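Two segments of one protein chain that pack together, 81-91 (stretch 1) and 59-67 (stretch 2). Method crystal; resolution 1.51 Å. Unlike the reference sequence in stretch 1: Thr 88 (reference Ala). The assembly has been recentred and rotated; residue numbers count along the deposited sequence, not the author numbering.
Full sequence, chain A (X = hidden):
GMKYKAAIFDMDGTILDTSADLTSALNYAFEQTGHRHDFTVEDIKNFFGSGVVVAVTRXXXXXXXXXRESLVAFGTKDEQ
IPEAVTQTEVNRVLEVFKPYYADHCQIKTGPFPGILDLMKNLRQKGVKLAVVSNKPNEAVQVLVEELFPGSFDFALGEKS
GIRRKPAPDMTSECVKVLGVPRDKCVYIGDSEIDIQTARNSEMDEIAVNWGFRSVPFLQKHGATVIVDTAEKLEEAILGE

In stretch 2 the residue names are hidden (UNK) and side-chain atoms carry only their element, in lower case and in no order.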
# COMPACT_ATOMS: atom_id res chain seq x y z
N ILE A 81 -0.93 22.11 -0.79
CA ILE A 81 0.19 21.91 0.14
C ILE A 81 0.50 23.27 0.83
O ILE A 81 0.73 24.27 0.17
CB ILE A 81 1.41 21.27 -0.54
CG1 ILE A 81 1.04 19.83 -0.98
CG2 ILE A 81 2.61 21.26 0.42
CD1 ILE A 81 1.95 19.32 -1.96
N PRO A 82 0.50 23.30 2.19
CA PRO A 82 0.80 24.53 2.90
C PRO A 82 2.17 25.08 2.55
O PRO A 82 3.12 24.31 2.33
CB PRO A 82 0.77 24.13 4.38
CG PRO A 82 0.18 22.80 4.44
CD PRO A 82 0.22 22.17 3.10
N GLU A 83 2.28 26.41 2.56
CA GLU A 83 3.52 27.08 2.29
C GLU A 83 4.62 26.74 3.28
O GLU A 83 5.80 26.94 2.97
CB GLU A 83 3.33 28.60 2.25
CG GLU A 83 2.69 29.01 0.98
CD GLU A 83 2.53 30.51 0.85
OE1 GLU A 83 2.89 31.29 1.79
OE2 GLU A 83 2.07 30.92 -0.24
N ALA A 84 4.27 26.19 4.44
CA ALA A 84 5.27 25.72 5.41
C ALA A 84 6.06 24.48 4.98
O ALA A 84 7.12 24.16 5.53
CB ALA A 84 4.59 25.43 6.72
N VAL A 85 5.50 23.73 4.02
CA VAL A 85 6.06 22.43 3.65
C VAL A 85 6.82 22.55 2.33
O VAL A 85 6.25 22.91 1.30
CB VAL A 85 4.95 21.29 3.60
CG1 VAL A 85 5.56 19.96 3.17
CG2 VAL A 85 4.25 21.18 4.96
N THR A 86 8.08 22.14 2.35
CA THR A 86 8.90 22.12 1.13
C THR A 86 9.40 20.72 0.78
O THR A 86 9.65 19.91 1.64
CB THR A 86 10.10 23.08 1.28
OG1 THR A 86 11.11 22.45 2.07
CG2 THR A 86 9.62 24.37 1.90
N GLN A 87 9.56 20.46 -0.50
CA GLN A 87 10.20 19.20 -0.91
C GLN A 87 11.66 19.02 -0.48
O GLN A 87 12.10 17.91 -0.26
CB GLN A 87 10.01 18.91 -2.37
CG GLN A 87 8.54 18.73 -2.73
CD GLN A 87 7.86 17.53 -1.99
OE1 GLN A 87 8.39 16.43 -2.02
NE2 GLN A 87 6.76 17.78 -1.27
N THR A 88 12.37 20.13 -0.30
CA THR A 88 13.68 20.05 0.26
C THR A 88 13.63 19.46 1.66
O THR A 88 14.44 18.58 1.99
CB THR A 88 14.35 21.45 0.24
OG1 THR A 88 14.47 21.90 -1.11
CG2 THR A 88 15.74 21.46 0.89
N GLU A 89 12.71 19.93 2.48
CA GLU A 89 12.58 19.33 3.80
C GLU A 89 12.09 17.88 3.76
O GLU A 89 12.56 17.05 4.54
CB GLU A 89 11.68 20.20 4.68
CG GLU A 89 11.70 19.79 6.16
CD GLU A 89 13.04 19.93 6.86
OE1 GLU A 89 13.97 20.60 6.34
OE2 GLU A 89 13.16 19.37 7.98
N VAL A 90 11.14 17.58 2.86
CA VAL A 90 10.69 16.19 2.64
C VAL A 90 11.92 15.27 2.39
O VAL A 90 12.08 14.20 3.05
CB VAL A 90 9.67 16.11 1.50
CG1 VAL A 90 9.40 14.64 1.10
CG2 VAL A 90 8.37 16.78 1.95
N ASN A 91 12.79 15.69 1.46
CA ASN A 91 13.95 14.89 1.04
C ASN A 91 14.92 14.74 2.22
O ASN A 91 15.54 13.69 2.38
CB ASN A 91 14.64 15.48 -0.18
CG ASN A 91 13.79 15.40 -1.42
OD1 ASN A 91 12.86 14.61 -1.48
ND2 ASN A 91 14.10 16.24 -2.41
N UNK A 59 2.76 14.36 6.47
CA UNK A 59 3.15 14.41 7.90
C UNK A 59 3.66 15.78 8.30
O UNK A 59 3.30 16.28 9.36
c UNK A 59 4.23 13.33 8.24
N UNK A 60 4.44 16.41 7.44
CA UNK A 60 4.92 17.76 7.68
C UNK A 60 3.76 18.76 7.70
O UNK A 60 3.75 19.68 8.51
c UNK A 60 8.25 17.82 5.52
c UNK A 60 8.08 17.97 8.07
c UNK A 60 5.99 18.17 6.65
c UNK A 60 7.36 17.51 6.76
N UNK A 61 2.79 18.59 6.80
CA UNK A 61 1.63 19.50 6.78
C UNK A 61 0.80 19.32 8.04
O UNK A 61 0.32 20.31 8.62
c UNK A 61 0.76 19.19 5.54
N UNK A 62 0.64 18.07 8.47
CA UNK A 62 -0.09 17.79 9.68
C UNK A 62 0.62 18.42 10.89
O UNK A 62 -0.04 19.07 11.74
c UNK A 62 -1.32 15.95 10.85
c UNK A 62 -1.99 15.06 13.00
c UNK A 62 -3.33 15.34 12.68
o UNK A 62 -4.35 15.05 13.57
c UNK A 62 -2.65 16.20 10.55
c UNK A 62 -0.27 16.29 9.85
c UNK A 62 -0.98 15.39 12.07
c UNK A 62 -3.66 15.88 11.47
N UNK A 63 1.95 18.30 10.96
CA UNK A 63 2.70 18.97 12.03
C UNK A 63 2.42 20.49 12.01
O UNK A 63 2.30 21.13 13.06
c UNK A 63 4.21 18.75 11.90
c UNK A 63 5.04 19.47 12.94
o UNK A 63 6.99 19.37 11.50
c UNK A 63 6.55 19.40 12.68
o UNK A 63 7.30 19.42 13.69
N UNK A 64 2.29 21.05 10.81
CA UNK A 64 2.08 22.50 10.61
C UNK A 64 0.63 22.96 10.87
O UNK A 64 0.35 24.16 10.84
c UNK A 64 2.53 22.89 9.22
N UNK A 65 -0.29 22.02 11.07
CA UNK A 65 -1.67 22.31 11.47
C UNK A 65 -2.75 21.95 10.46
O UNK A 65 -3.92 22.30 10.69
N UNK A 66 -2.38 21.28 9.38
CA UNK A 66 -3.33 20.83 8.36
C UNK A 66 -4.32 19.79 8.91
O UNK A 66 -3.98 18.97 9.76
c UNK A 66 -2.62 20.26 7.11
o UNK A 66 -1.89 21.28 6.47
N UNK A 67 -5.56 19.87 8.44
CA UNK A 67 -6.59 18.90 8.76
C UNK A 67 -6.32 17.54 8.13
O UNK A 67 -5.65 17.44 7.08
o UNK A 67 -8.00 19.38 6.90
c UNK A 67 -7.95 19.39 8.31

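Position 59 carries one side-chain carbon and lies in a helix that began earlier in the chain. That carbon touches nothing on stretch 1. A lone carbon is a CB with nothing beyond it: Ala 59.

Position 60 has four carbons, forked at the second. Its CA-to-CB bond points toward stretch 1. One terminal carbon lies 3.7 Å from CG2 of Val 90 and 4.0 Å from CG of Glu 89, and its CB is 3.9 Å from CG2 of Val 85. A fork at the second carbon, with no heteroatom, gives Leu 60. The terminal carbon in both contacts is CD1.

Position 61 again has a single carbon. Its CB sits 3.8 Å from CG of Pro 82 and 4.1 Å from CG2 of Val 85. The same CG2 of Val 85 comes within 3.5 Å of the backbone N of position 61. This is Ala 61.

Position 62 shows one carbon, then a six-carbon ring bearing one oxygen. The CA-to-CB bond points away from stretch 1, and the ring makes no contact there. The oxygen borne by the ring separates it from phenylalanine: Tyr 62.

Position 63 has three carbons in a row, the third carrying two oxygens. It does not reach stretch 1; both oxygens are hydrogen-bonded elsewhere in the structure. The chain length fits Glu 63.

Position 64 has one carbon, 4.1 Å from CB of Ala 84. It is Ala 64.

Position 65 has no side-chain atoms. Its phi is 115°, and two backbone bonds run back into the last helical turn, a Schellman motif. A CB here would be jammed against the carbonyl O of Ala 64. This is Gly 65.

Position 66 has one carbon and one oxygen. The oxygen is 3.3 Å from CG of Pro 82, a contact without a hydrogen bond. The residue is Ser 66.

Position 67 also has one carbon and one oxygen. It stands right before a helix, and its oxygen caps a backbone N just past the stretch. It is Ser 67.

The contact is essentially apolar, with no hydrogen bond across it. A type I turn from Pro 82 to Val 85, closed by Val 85 N to Pro 82 O at 3.0 Å, brings Pro 82, Ala 84 and Val 85 against stretch 2. Pro 82 packs on the CB of Ala 61, and Val 85 packs on the same CB and on the backbone at Leu 60 and Ala 61. Leu 60 extends the contact to Glu 89 and Val 90. Together the stretches bury 309 Å².

Stretch 2 (59-67) ALAYEAGSS
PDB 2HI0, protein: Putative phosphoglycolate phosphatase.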